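PDB 2II1: acetamidase from Bacillus halodurans, which binds calcium ions and probably hydrolyses carbon-nitrogen bonds other than peptide bonds in linear amides. Local coordinates for residues A[2-6]-A[21-25]; A[13-17]-A[134-139]; A[42-47]-A[107-111]; A[69-75]-A[168-174]. One frame throughout, in Å; residues are numbered along the deposited sequence.

Contact 2 lies nearest the calcium sites: the side chain of Val134 is about 4 Å from those of Asn155 and Asp182, and about 5 Å from a bound calcium ion. It adjoins contact 4, their centres about 12 Å apart, through Thr137 OG1 and Pro170 O at 2.7 Å, a probable hydrogen bond, and through Val173 packing on Lys16 and Pro139. Contact 1 lies away from the metals, with nearest atoms about 7 Å from contact 4; both reach the nine-stranded sheet. Contact 3 is remote, its centre about 39 Å from that of contact 4 and on the opposite side of the chain's centre, yet its Ile42 comes within about 8 Å of calcium-binding Glu198, measured between side chains.

Contact 1 (A[2-6]-A[21-25]); sequences MIRLS and IASCQ
Leu5 carries most of the apolar contact. Its CD1 meets CD1 of Ile21 at 3.9 Å, the two side chains running obliquely past each other, while its other branch, CD2, presses on CB of Ala22 at 3.2 Å, a close squeeze for two carbons. Ile21 reaches in because its CG1 lies between the backbone N and the carbonyl carbon (chi1 67°), which turns CD1 toward Leu5. Further along, Ile3 offers its CG2 methyl to Ala22 CB at a looser 4.4 Å. The modelled position of Ile3 CD1, jammed against Ser23 and Cys24, is doubtful and carries no weight. As for polar interactions, no hydrogen bond crosses between the segments: the axes of strands 3-5 and 22-25 stay 8.2 Å apart, running at 151°, so side chains fill the space between. A glycine in place of Ile3 would probably leave a gap beside Ala22, whose CB would lose the methyl facing it. The backbone bonds go outward instead. Ile3 and Leu5 pair with strand 28-34, which makes 3-5 an edge strand of the nine-stranded sheet, whereas Ala22 and Cys24 rest on Leu64 of strand 60-67, in the sheet that faces it.

Contact 2 (A[13-17]-A[134-139]); sequences FMDKE and VIGTAP
A side chain bent at chi2 (-88°) and stretched again at chi3 (156°) carries the selenium and methyl of Met14, modelled as selenomethionine, along the backbone of 134-136. CE ends 3.6 Å from CG1 of Val134, the two side chains sliding past each other in opposite directions. The selenium lies 3.6 Å from the carbonyl carbon of Gly136. A CB placed on that glycine would collide with the selenium, so the missing side chain is what admits Met14. At the root of the Met14 side chain, CD of Pro139 sits 3.1 Å from Met14 O and also nears Met14 CB, while CB of Ala138 abuts Lys16 N at 3.6 Å. No direct hydrogen bond joins the segments: strand 13-14 pairs with 144-145, and strand 131-136 lies between 153-155 and 176-184, so Met14 bridges two separate sheets. Val134, which Met14 CE touches, packs beside calcium-binding Asp182. Just after strand 13-14 the chain forms an Asx turn, in which Asp15 OD1 accepts from Glu17 N at 3.0 Å, a donor standing above the carboxylate plane. Lys16 NZ reaches the same oxygen from the opposite face, in a salt bridge of 3.1 Å. The polar link between the segments is a water that accepts from Lys16 N and donates to Pro139 O at 2.7 Å; its bond with Lys16 NZ is weak. Thr137 O, buried beneath Met14, has no polar partner in the model, although the hydroxyl of Thr137 is bonded to Pro170 O.

Contact 3 (A[42-47]-A[107-111]); sequences ITNEEQ and TTKLF
The type I beta turn from Asn44 to Gln47, part of the long loop between strands 28-34 and 60-67, docks Glu45 and Gln47 on Thr108 and Leu110 of strand 107-114. The Glu45 side chain, extended beyond CG, passes over Thr108 O and delivers OE2 to Leu110 N at 2.7 Å. This bond is nearly straight (174°) and uses the anti lone pair of OE2. Thr107, Lys109 and Phe111 bond through their backbones to strand 87-92, so the carboxylate serves the strand's other edge, where it gives Leu110 N the acceptor that a neighbouring strand would supply. With OG1 anti to the carbonyl carbon (chi1 -62°), Thr108 donates to Gln47 O at 2.9 Å, nearly in line with the C=O bond, and its CG2 is left to meet Ile42 CG2 at 3.7 Å. A valine in its place would probably leave Gln47 O without this donor and untie the end of the turn. Inside the loop, Gln47 OE1 accepts from both Thr43 N and Thr43 OG1, while NE2 is held by Gln41 O, which fixes the amide's rotation. A water lies 2.7 Å from Glu45 OE2 and accepts from Lys109 NZ at 2.8 Å. That ammonium also binds Tyr120 through its carbonyl and a cation-pi contact, and Met263 of the second subunit packs on Lys109.

Contact 4 (A[69-75]-A[168-174]); sequences ARRGDML and YLPVEVD
Asp174 OD1 accepts from Arg71 N at 2.9 Å, almost along its C-O bond, and the guanidinium of Arg71 adds a long salt bridge to the same oxygen. Asp174 OD2 takes Arg70 NH1, also at 2.9 Å. This donor keeps its partner in the guanidinium plane but stands well above the carboxylate, the two planes being 87° apart. Arg70 gets there by folding back at chi2 (-67°), whereas Arg71 runs out extended and lays one guanidinium face over Glu172 O and Val173 CA. Between these charges and the strands, the type II turn 70-73 is stitched to Val171, whose O accepts from Gly72 N and whose N donates to Asp73 O at 3.0 Å. CG2 of Val171 packs on Ala69 CB and Leu75 CG. The antiparallel ladder of strands 74-84 and 166-170 then begins, with Leu75 and Leu169 a hydrogen-bonded pair (Leu75 N to Leu169 O 2.8 Å) and Met74 opposite Pro170. Met74, a selenomethionine, makes an oblique Met-aromatic contact, its selenium 5.1 Å from the Tyr168 ring centre. Glu172 has a salt bridge to Arg213. Backbone hydrogen bonds and apolar contacts thus join the strand ends, while the Asp174 carboxylate, probably kept ionised by two arginines, pins the outer turn.

Contact 1 (A[2-6]-A[21-25])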
loop_
_atom_site.group_PDB
_atom_site.type_symbol
_atom_site.label_atom_id
_atom_site.label_comp_id
_atom_site.label_asym_id
_atom_site.label_seq_id
_atom_site.Cartn_x
_atom_site.Cartn_y
_atom_site.Cartn_z
HETATM N N MSE A 2 -29.731 20.492 -7.077
HETATM C CA MSE A 2 -30.227 19.571 -8.110
HETATM C C MSE A 2 -31.220 18.450 -7.797
HETATM O O MSE A 2 -32.422 18.661 -7.817
HETATM C CB MSE A 2 -29.864 19.879 -9.577
HETATM C CG MSE A 2 -30.131 18.777 -10.580
ATOM N N ILE A 3 -30.688 17.266 -7.480
ATOM C CA ILE A 3 -31.472 16.116 -7.012
ATOM C C ILE A 3 -31.013 15.703 -5.584
ATOM O O ILE A 3 -29.817 15.552 -5.346
ATOM C CB ILE A 3 -31.327 14.945 -8.048
ATOM C CG1 ILE A 3 -31.902 15.428 -9.393
ATOM C CG2 ILE A 3 -32.002 13.654 -7.566
ATOM C CD1 ILE A 3 -31.883 14.415 -10.474
ATOM N N ARG A 4 -31.952 15.551 -4.642
ATOM C CA ARG A 4 -31.612 15.176 -3.268
ATOM C C ARG A 4 -32.304 13.879 -2.814
ATOM O O ARG A 4 -33.523 13.753 -2.902
ATOM C CB ARG A 4 -31.917 16.293 -2.284
ATOM C CG ARG A 4 -31.600 15.937 -0.833
ATOM C CD ARG A 4 -31.939 17.089 0.090
ATOM N NE ARG A 4 -31.083 18.235 -0.199
ATOM C CZ ARG A 4 -29.950 18.535 0.439
ATOM N NH1 ARG A 4 -29.503 17.795 1.457
ATOM N NH2 ARG A 4 -29.253 19.596 0.052
ATOM N N LEU A 5 -31.494 12.932 -2.326
ATOM C CA LEU A 5 -31.953 11.638 -1.808
ATOM C C LEU A 5 -31.787 11.580 -0.272
ATOM O O LEU A 5 -30.693 11.811 0.253
ATOM C CB LEU A 5 -31.158 10.491 -2.457
ATOM C CG LEU A 5 -31.017 10.515 -3.997
ATOM C CD1 LEU A 5 -30.476 9.213 -4.557
ATOM C CD2 LEU A 5 -32.309 10.841 -4.660
ATOM N N SER A 6 -32.867 11.259 0.429
ATOM C CA SER A 6 -32.839 11.163 1.898
ATOM C C SER A 6 -32.411 9.778 2.329
ATOM O O SER A 6 -32.493 8.830 1.555
ATOM C CB SER A 6 -34.220 11.459 2.499
ATOM O OG SER A 6 -35.098 10.370 2.302
ATOM N N ILE A 21 -35.172 5.181 -6.507
ATOM C CA ILE A 21 -35.836 6.182 -5.654
ATOM C C ILE A 21 -35.797 7.560 -6.334
ATOM O O ILE A 21 -36.419 8.514 -5.877
ATOM C CB ILE A 21 -35.212 6.243 -4.215
ATOM C CG1 ILE A 21 -33.770 6.774 -4.254
ATOM C CG2 ILE A 21 -35.243 4.865 -3.554
ATOM C CD1 ILE A 21 -33.064 6.801 -2.891
ATOM N N ALA A 22 -35.076 7.654 -7.441
ATOM C CA ALA A 22 -34.854 8.936 -8.074
ATOM C C ALA A 22 -34.151 8.757 -9.402
ATOM O O ALA A 22 -33.536 7.711 -9.666
ATOM C CB ALA A 22 -34.058 9.800 -7.193
ATOM N N SER A 23 -34.286 9.776 -10.238
ATOM C CA SER A 23 -33.693 9.809 -11.562
ATOM C C SER A 23 -32.979 11.109 -11.727
ATOM O O SER A 23 -33.379 12.106 -11.111
ATOM C CB SER A 23 -34.755 9.741 -12.657
ATOM O OG SER A 23 -35.519 8.562 -12.579
ATOM N N CYS A 24 -31.928 11.089 -12.560
ATOM C CA CYS A 24 -31.282 12.312 -13.041
ATOM C C CYS A 24 -30.856 12.186 -14.505
ATOM O O CYS A 24 -30.988 11.133 -15.118
ATOM C CB CYS A 24 -30.075 12.683 -12.169
ATOM S SG CYS A 24 -28.682 11.612 -12.340
ATOM N N GLN A 25 -30.384 13.298 -15.056
ATOM C CA GLN A 25 -29.753 13.312 -16.364
ATOM C C GLN A 25 -28.251 13.343 -16.139
ATOM O O GLN A 25 -27.793 13.719 -15.067
ATOM C CB GLN A 25 -30.160 14.548 -17.168
ATOM C CG GLN A 25 -31.667 14.765 -17.344
ATOM C CD GLN A 25 -32.375 13.652 -18.124
ATOM O OE1 GLN A 25 -31.855 13.127 -19.116
ATOM N NE2 GLN A 25 -33.580 13.301 -17.674
#

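Contact 2 (A[13-17]-A[134-139])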
loop_
_atom_site.group_PDB
_atom_site.type_symbol
_atom_site.label_atom_id
_atom_site.label_comp_id
_atom_site.label_asym_id
_atom_site.label_seq_id
_atom_site.Cartn_x
_atom_site.Cartn_y
_atom_site.Cartn_z
ATOM N N PHE A 13 -28.342 -4.402 -0.639
ATOM C CA PHE A 13 -27.761 -5.186 -1.720
ATOM C C PHE A 13 -27.730 -4.350 -2.975
ATOM O O PHE A 13 -28.686 -3.608 -3.271
ATOM C CB PHE A 13 -28.595 -6.422 -2.036
ATOM C CG PHE A 13 -28.557 -7.483 -0.979
ATOM C CD1 PHE A 13 -29.298 -7.355 0.183
ATOM C CD2 PHE A 13 -27.787 -8.623 -1.148
ATOM C CE1 PHE A 13 -29.256 -8.336 1.153
ATOM C CE2 PHE A 13 -27.743 -9.593 -0.172
ATOM C CZ PHE A 13 -28.477 -9.449 0.972
HETATM N N MSE A 14 -26.643 -4.512 -3.728
HETATM C CA MSE A 14 -26.497 -3.922 -5.054
HETATM C C MSE A 14 -27.189 -4.897 -5.991
HETATM O O MSE A 14 -26.705 -6.009 -6.209
HETATM C CB MSE A 14 -25.005 -3.750 -5.394
HETATM C CG MSE A 14 -24.254 -2.822 -4.441
HETATM SE SE MSE A 14 -24.303 -0.913 -4.959
HETATM C CE MSE A 14 -23.974 -0.056 -3.124
ATOM N N ASP A 15 -28.351 -4.486 -6.500
ATOM C CA ASP A 15 -29.320 -5.382 -7.127
ATOM C C ASP A 15 -30.023 -4.616 -8.266
ATOM O O ASP A 15 -30.581 -3.517 -8.070
ATOM C CB ASP A 15 -30.344 -5.825 -6.059
ATOM C CG ASP A 15 -31.297 -6.958 -6.521
ATOM O OD1 ASP A 15 -31.374 -7.314 -7.718
ATOM O OD2 ASP A 15 -32.007 -7.484 -5.636
ATOM N N LYS A 16 -29.952 -5.197 -9.456
ATOM C CA LYS A 16 -30.588 -4.681 -10.660
ATOM C C LYS A 16 -32.105 -4.593 -10.508
ATOM O O LYS A 16 -32.747 -3.927 -11.297
ATOM C CB LYS A 16 -30.265 -5.595 -11.834
ATOM C CG LYS A 16 -31.048 -6.916 -11.770
ATOM C CD LYS A 16 -30.296 -8.148 -12.243
ATOM C CE LYS A 16 -30.831 -9.432 -11.529
ATOM N NZ LYS A 16 -30.886 -9.341 -9.983
ATOM N N GLU A 17 -32.657 -5.261 -9.495
ATOM C CA GLU A 17 -34.101 -5.313 -9.268
ATOM C C GLU A 17 -34.595 -4.330 -8.230
ATOM O O GLU A 17 -35.793 -4.209 -8.036
ATOM C CB GLU A 17 -34.525 -6.726 -8.863
ATOM C CG GLU A 17 -34.465 -7.731 -10.003
ATOM C CD GLU A 17 -35.377 -7.363 -11.159
ATOM O OE1 GLU A 17 -36.557 -7.011 -10.918
ATOM O OE2 GLU A 17 -34.913 -7.416 -12.317
ATOM N N VAL A 134 -18.678 2.834 0.661
ATOM C CA VAL A 134 -19.536 2.013 -0.184
ATOM C C VAL A 134 -20.073 2.911 -1.273
ATOM O O VAL A 134 -20.822 3.848 -0.998
ATOM C CB VAL A 134 -20.720 1.384 0.595
ATOM C CG1 VAL A 134 -21.773 0.846 -0.365
ATOM C CG2 VAL A 134 -20.226 0.295 1.518
ATOM N N ILE A 135 -19.623 2.655 -2.497
ATOM C CA ILE A 135 -20.163 3.297 -3.677
ATOM C C ILE A 135 -20.210 2.251 -4.797
ATOM O O ILE A 135 -19.219 1.600 -5.058
ATOM C CB ILE A 135 -19.311 4.528 -4.082
ATOM C CG1 ILE A 135 -20.045 5.352 -5.161
ATOM C CG2 ILE A 135 -17.920 4.106 -4.523
ATOM C CD1 ILE A 135 -19.440 6.696 -5.421
ATOM N N GLY A 136 -21.361 2.085 -5.458
ATOM C CA GLY A 136 -21.481 1.058 -6.474
ATOM C C GLY A 136 -22.698 1.181 -7.357
ATOM O O GLY A 136 -23.648 1.917 -7.034
ATOM N N THR A 137 -22.625 0.492 -8.496
ATOM C CA THR A 137 -23.749 0.327 -9.426
ATOM C C THR A 137 -24.256 -1.128 -9.332
ATOM O O THR A 137 -23.641 -1.969 -8.663
ATOM C CB THR A 137 -23.312 0.692 -10.869
ATOM O OG1 THR A 137 -22.219 -0.140 -11.285
ATOM C CG2 THR A 137 -22.889 2.177 -10.942
ATOM N N ALA A 138 -25.388 -1.410 -9.978
ATOM C CA ALA A 138 -25.986 -2.739 -9.928
ATOM C C ALA A 138 -25.226 -3.731 -10.811
ATOM O O ALA A 138 -24.957 -3.441 -11.995
ATOM C CB ALA A 138 -27.470 -2.685 -10.366
ATOM N N PRO A 139 -24.920 -4.933 -10.266
ATOM C CA PRO A 139 -24.248 -5.952 -11.086
ATOM C C PRO A 139 -25.246 -6.516 -12.089
ATOM O O PRO A 139 -26.445 -6.448 -11.828
ATOM C CB PRO A 139 -23.795 -7.016 -10.065
ATOM C CG PRO A 139 -24.208 -6.518 -8.703
ATOM C CD PRO A 139 -25.200 -5.415 -8.898
HETATM O O HOH W 1 -27.944 -7.529 -9.833
#

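Contact 3 (A[42-47]-A[107-111])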
loop_
_atom_site.group_PDB
_atom_site.type_symbol
_atom_site.label_atom_id
_atom_site.label_comp_id
_atom_site.label_asym_id
_atom_site.label_seq_id
_atom_site.Cartn_x
_atom_site.Cartn_y
_atom_site.Cartn_z
ATOM N N ILE A 42 -25.675 2.211 16.884
ATOM C CA ILE A 42 -24.793 2.391 18.022
ATOM C C ILE A 42 -24.680 3.882 18.356
ATOM O O ILE A 42 -24.126 4.663 17.585
ATOM C CB ILE A 42 -23.403 1.771 17.755
ATOM C CG1 ILE A 42 -23.566 0.366 17.143
ATOM C CG2 ILE A 42 -22.591 1.714 19.046
ATOM C CD1 ILE A 42 -22.326 -0.495 17.146
ATOM N N THR A 43 -25.230 4.261 19.509
ATOM C CA THR A 43 -25.215 5.648 19.995
ATOM C C THR A 43 -24.512 5.824 21.356
ATOM O O THR A 43 -24.404 6.942 21.866
ATOM C CB THR A 43 -26.654 6.110 20.195
ATOM O OG1 THR A 43 -27.267 5.244 21.152
ATOM C CG2 THR A 43 -27.444 6.047 18.873
ATOM N N ASN A 44 -24.036 4.722 21.925
ATOM C CA ASN A 44 -23.543 4.665 23.299
ATOM C C ASN A 44 -22.410 3.629 23.426
ATOM O O ASN A 44 -22.471 2.576 22.803
ATOM C CB ASN A 44 -24.728 4.374 24.237
ATOM C CG ASN A 44 -24.414 3.359 25.316
ATOM O OD1 ASN A 44 -24.763 2.187 25.187
ATOM N ND2 ASN A 44 -23.777 3.807 26.404
ATOM N N GLU A 45 -21.388 3.929 24.236
ATOM C CA GLU A 45 -20.146 3.122 24.283
ATOM C C GLU A 45 -20.253 1.774 25.051
ATOM O O GLU A 45 -19.340 0.942 24.998
ATOM C CB GLU A 45 -18.997 3.967 24.849
ATOM C CG GLU A 45 -18.519 5.117 23.936
ATOM C CD GLU A 45 -17.199 5.744 24.406
ATOM O OE1 GLU A 45 -16.895 5.632 25.615
ATOM O OE2 GLU A 45 -16.462 6.355 23.591
ATOM N N GLU A 46 -21.356 1.560 25.763
ATOM C CA GLU A 46 -21.630 0.255 26.391
ATOM C C GLU A 46 -22.510 -0.662 25.508
ATOM O O GLU A 46 -22.886 -1.764 25.929
ATOM C CB GLU A 46 -22.235 0.442 27.794
ATOM C CG GLU A 46 -21.177 0.616 28.892
ATOM C CD GLU A 46 -20.414 -0.676 29.202
ATOM O OE1 GLU A 46 -21.083 -1.680 29.519
ATOM O OE2 GLU A 46 -19.161 -0.698 29.133
ATOM N N GLN A 47 -22.815 -0.215 24.284
ATOM C CA GLN A 47 -23.533 -1.059 23.323
ATOM C C GLN A 47 -22.540 -1.975 22.667
ATOM O O GLN A 47 -21.517 -1.523 22.184
ATOM C CB GLN A 47 -24.225 -0.244 22.226
ATOM C CG GLN A 47 -25.594 0.239 22.578
ATOM C CD GLN A 47 -26.198 1.026 21.448
ATOM O OE1 GLN A 47 -26.147 2.257 21.446
ATOM N NE2 GLN A 47 -26.748 0.321 20.455
ATOM N N THR A 107 -15.134 -3.828 22.236
ATOM C CA THR A 107 -14.947 -2.449 22.652
ATOM C C THR A 107 -15.648 -1.543 21.637
ATOM O O THR A 107 -15.530 -1.776 20.450
ATOM C CB THR A 107 -13.460 -2.124 22.680
ATOM O OG1 THR A 107 -12.832 -2.981 23.645
ATOM C CG2 THR A 107 -13.215 -0.655 23.023
ATOM N N THR A 108 -16.407 -0.563 22.122
ATOM C CA THR A 108 -17.045 0.457 21.286
ATOM C C THR A 108 -16.582 1.835 21.731
ATOM O O THR A 108 -16.539 2.127 22.922
ATOM C CB THR A 108 -18.560 0.408 21.397
ATOM O OG1 THR A 108 -19.021 -0.853 20.940
ATOM C CG2 THR A 108 -19.215 1.522 20.548
ATOM N N LYS A 109 -16.243 2.693 20.785
ATOM C CA LYS A 109 -15.761 4.000 21.156
ATOM C C LYS A 109 -16.323 5.080 20.238
ATOM O O LYS A 109 -16.408 4.902 19.001
ATOM C CB LYS A 109 -14.239 3.998 21.152
ATOM C CG LYS A 109 -13.596 5.291 21.602
ATOM C CD LYS A 109 -12.121 5.297 21.229
ATOM C CE LYS A 109 -11.500 6.662 21.430
ATOM N NZ LYS A 109 -11.703 7.197 22.818
ATOM N N LEU A 110 -16.681 6.205 20.869
ATOM C CA LEU A 110 -17.275 7.362 20.193
ATOM C C LEU A 110 -16.248 8.475 19.987
ATOM O O LEU A 110 -15.422 8.753 20.864
ATOM C CB LEU A 110 -18.532 7.867 20.955
ATOM C CG LEU A 110 -19.788 6.959 20.829
ATOM C CD1 LEU A 110 -20.962 7.405 21.699
ATOM C CD2 LEU A 110 -20.240 6.898 19.399
ATOM N N PHE A 111 -16.301 9.093 18.811
ATOM C CA PHE A 111 -15.336 10.104 18.413
ATOM C C PHE A 111 -16.101 11.355 18.075
ATOM O O PHE A 111 -16.716 11.437 17.010
ATOM C CB PHE A 111 -14.524 9.669 17.177
ATOM C CG PHE A 111 -13.676 8.476 17.418
ATOM C CD1 PHE A 111 -14.254 7.209 17.469
ATOM C CD2 PHE A 111 -12.313 8.604 17.628
ATOM C CE1 PHE A 111 -13.490 6.079 17.720
ATOM C CE2 PHE A 111 -11.534 7.477 17.879
ATOM C CZ PHE A 111 -12.126 6.201 17.935
HETATM O O HOH W 2 -14.330 7.956 23.424
#

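Contact 4 (A[69-75]-A[168-174])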
loop_
_atom_site.group_PDB
_atom_site.type_symbol
_atom_site.label_atom_id
_atom_site.label_comp_id
_atom_site.label_asym_id
_atom_site.label_seq_id
_atom_site.Cartn_x
_atom_site.Cartn_y
_atom_site.Cartn_z
ATOM N N ALA A 69 -27.761 6.508 -19.437
ATOM C CA ALA A 69 -26.790 5.488 -19.072
ATOM C C ALA A 69 -27.319 4.147 -19.541
ATOM O O ALA A 69 -28.429 3.761 -19.191
ATOM C CB ALA A 69 -26.548 5.460 -17.539
ATOM N N ARG A 70 -26.498 3.443 -20.313
ATOM C CA ARG A 70 -26.851 2.187 -20.946
ATOM C C ARG A 70 -25.775 1.148 -20.681
ATOM O O ARG A 70 -24.634 1.496 -20.452
ATOM C CB ARG A 70 -27.013 2.411 -22.463
ATOM C CG ARG A 70 -28.125 3.407 -22.845
ATOM C CD ARG A 70 -29.494 2.820 -22.495
ATOM N NE ARG A 70 -30.596 3.689 -22.876
ATOM C CZ ARG A 70 -31.876 3.339 -22.845
ATOM N NH1 ARG A 70 -32.225 2.110 -22.475
ATOM N NH2 ARG A 70 -32.817 4.212 -23.216
ATOM N N ARG A 71 -26.136 -0.127 -20.704
ATOM C CA ARG A 71 -25.154 -1.218 -20.619
ATOM C C ARG A 71 -23.924 -0.942 -21.469
ATOM O O ARG A 71 -24.054 -0.664 -22.657
ATOM C CB ARG A 71 -25.759 -2.538 -21.111
ATOM C CG ARG A 71 -26.663 -3.222 -20.142
ATOM C CD ARG A 71 -27.578 -4.258 -20.806
ATOM N NE ARG A 71 -28.149 -5.164 -19.805
ATOM C CZ ARG A 71 -29.236 -4.919 -19.064
ATOM N NH1 ARG A 71 -29.937 -3.784 -19.196
ATOM N NH2 ARG A 71 -29.634 -5.826 -18.173
ATOM N N GLY A 72 -22.739 -1.038 -20.867
ATOM C CA GLY A 72 -21.463 -0.759 -21.559
ATOM C C GLY A 72 -20.853 0.623 -21.332
ATOM O O GLY A 72 -19.665 0.814 -21.572
ATOM N N ASP A 73 -21.660 1.577 -20.870
ATOM C CA ASP A 73 -21.197 2.923 -20.503
ATOM C C ASP A 73 -20.462 2.822 -19.159
ATOM O O ASP A 73 -20.396 1.763 -18.546
ATOM C CB ASP A 73 -22.377 3.924 -20.375
ATOM C CG ASP A 73 -23.133 4.160 -21.703
ATOM O OD1 ASP A 73 -22.783 3.566 -22.737
ATOM O OD2 ASP A 73 -24.114 4.936 -21.713
HETATM N N MSE A 74 -19.903 3.938 -18.730
HETATM C CA MSE A 74 -19.433 4.090 -17.372
HETATM C C MSE A 74 -19.976 5.369 -16.779
HETATM O O MSE A 74 -20.413 6.278 -17.517
HETATM C CB MSE A 74 -17.895 4.015 -17.283
HETATM C CG MSE A 74 -17.093 4.798 -18.280
HETATM SE SE MSE A 74 -15.191 4.919 -17.690
HETATM C CE MSE A 74 -14.768 6.685 -18.488
ATOM N N LEU A 75 -20.025 5.429 -15.448
ATOM C CA LEU A 75 -20.355 6.689 -14.794
ATOM C C LEU A 75 -19.068 7.366 -14.435
ATOM O O LEU A 75 -18.112 6.711 -13.978
ATOM C CB LEU A 75 -21.173 6.481 -13.530
ATOM C CG LEU A 75 -22.611 5.994 -13.701
ATOM C CD1 LEU A 75 -23.221 5.908 -12.339
ATOM C CD2 LEU A 75 -23.445 6.902 -14.621
ATOM N N TYR A 168 -14.879 6.288 -11.223
ATOM C CA TYR A 168 -15.476 5.675 -12.421
ATOM C C TYR A 168 -16.016 4.269 -12.128
ATOM O O TYR A 168 -15.262 3.422 -11.712
ATOM C CB TYR A 168 -14.450 5.593 -13.549
ATOM C CG TYR A 168 -13.807 6.923 -13.927
ATOM C CD1 TYR A 168 -12.664 7.367 -13.281
ATOM C CD2 TYR A 168 -14.328 7.704 -14.947
ATOM C CE1 TYR A 168 -12.059 8.574 -13.619
ATOM C CE2 TYR A 168 -13.728 8.926 -15.294
ATOM C CZ TYR A 168 -12.595 9.343 -14.619
ATOM O OH TYR A 168 -11.988 10.528 -14.952
ATOM N N LEU A 169 -17.329 4.056 -12.340
ATOM C CA LEU A 169 -18.006 2.747 -12.145
ATOM C C LEU A 169 -18.670 2.255 -13.442
ATOM O O LEU A 169 -19.015 3.071 -14.286
ATOM C CB LEU A 169 -19.091 2.851 -11.076
ATOM C CG LEU A 169 -18.617 3.130 -9.655
ATOM C CD1 LEU A 169 -19.830 3.348 -8.761
ATOM C CD2 LEU A 169 -17.699 1.982 -9.175
ATOM N N PRO A 170 -18.861 0.921 -13.595
ATOM C CA PRO A 170 -19.491 0.402 -14.802
ATOM C C PRO A 170 -21.000 0.650 -14.792
ATOM O O PRO A 170 -21.626 0.717 -13.727
ATOM C CB PRO A 170 -19.193 -1.094 -14.730
ATOM C CG PRO A 170 -19.146 -1.357 -13.265
ATOM C CD PRO A 170 -18.534 -0.166 -12.652
ATOM N N VAL A 171 -21.561 0.822 -15.973
ATOM C CA VAL A 171 -23.002 0.717 -16.166
ATOM C C VAL A 171 -23.231 -0.647 -16.787
ATOM O O VAL A 171 -22.857 -0.883 -17.941
ATOM C CB VAL A 171 -23.522 1.810 -17.124
ATOM C CG1 VAL A 171 -25.030 1.600 -17.478
ATOM C CG2 VAL A 171 -23.318 3.145 -16.509
ATOM N N GLU A 172 -23.824 -1.559 -16.014
ATOM C CA GLU A 172 -24.077 -2.922 -16.471
ATOM C C GLU A 172 -25.570 -3.211 -16.658
ATOM O O GLU A 172 -25.919 -4.194 -17.285
ATOM C CB GLU A 172 -23.473 -3.923 -15.504
ATOM C CG GLU A 172 -21.959 -3.825 -15.352
ATOM C CD GLU A 172 -21.186 -4.085 -16.651
ATOM O OE1 GLU A 172 -21.762 -4.589 -17.631
ATOM O OE2 GLU A 172 -19.982 -3.794 -16.692
ATOM N N VAL A 173 -26.438 -2.372 -16.093
ATOM C CA VAL A 173 -27.875 -2.448 -16.338
ATOM C C VAL A 173 -28.271 -1.021 -16.720
ATOM O O VAL A 173 -27.659 -0.075 -16.239
ATOM C CB VAL A 173 -28.646 -2.990 -15.079
ATOM C CG1 VAL A 173 -27.914 -4.201 -14.454
ATOM C CG2 VAL A 173 -28.835 -1.937 -14.026
ATOM N N ASP A 174 -29.259 -0.838 -17.600
ATOM C CA ASP A 174 -29.576 0.516 -18.069
ATOM C C ASP A 174 -29.987 1.397 -16.867
ATOM O O ASP A 174 -30.681 0.934 -15.935
ATOM C CB ASP A 174 -30.664 0.519 -19.150
ATOM C CG ASP A 174 -30.199 -0.067 -20.514
ATOM O OD1 ASP A 174 -28.993 -0.333 -20.783
ATOM O OD2 ASP A 174 -31.095 -0.275 -21.347
#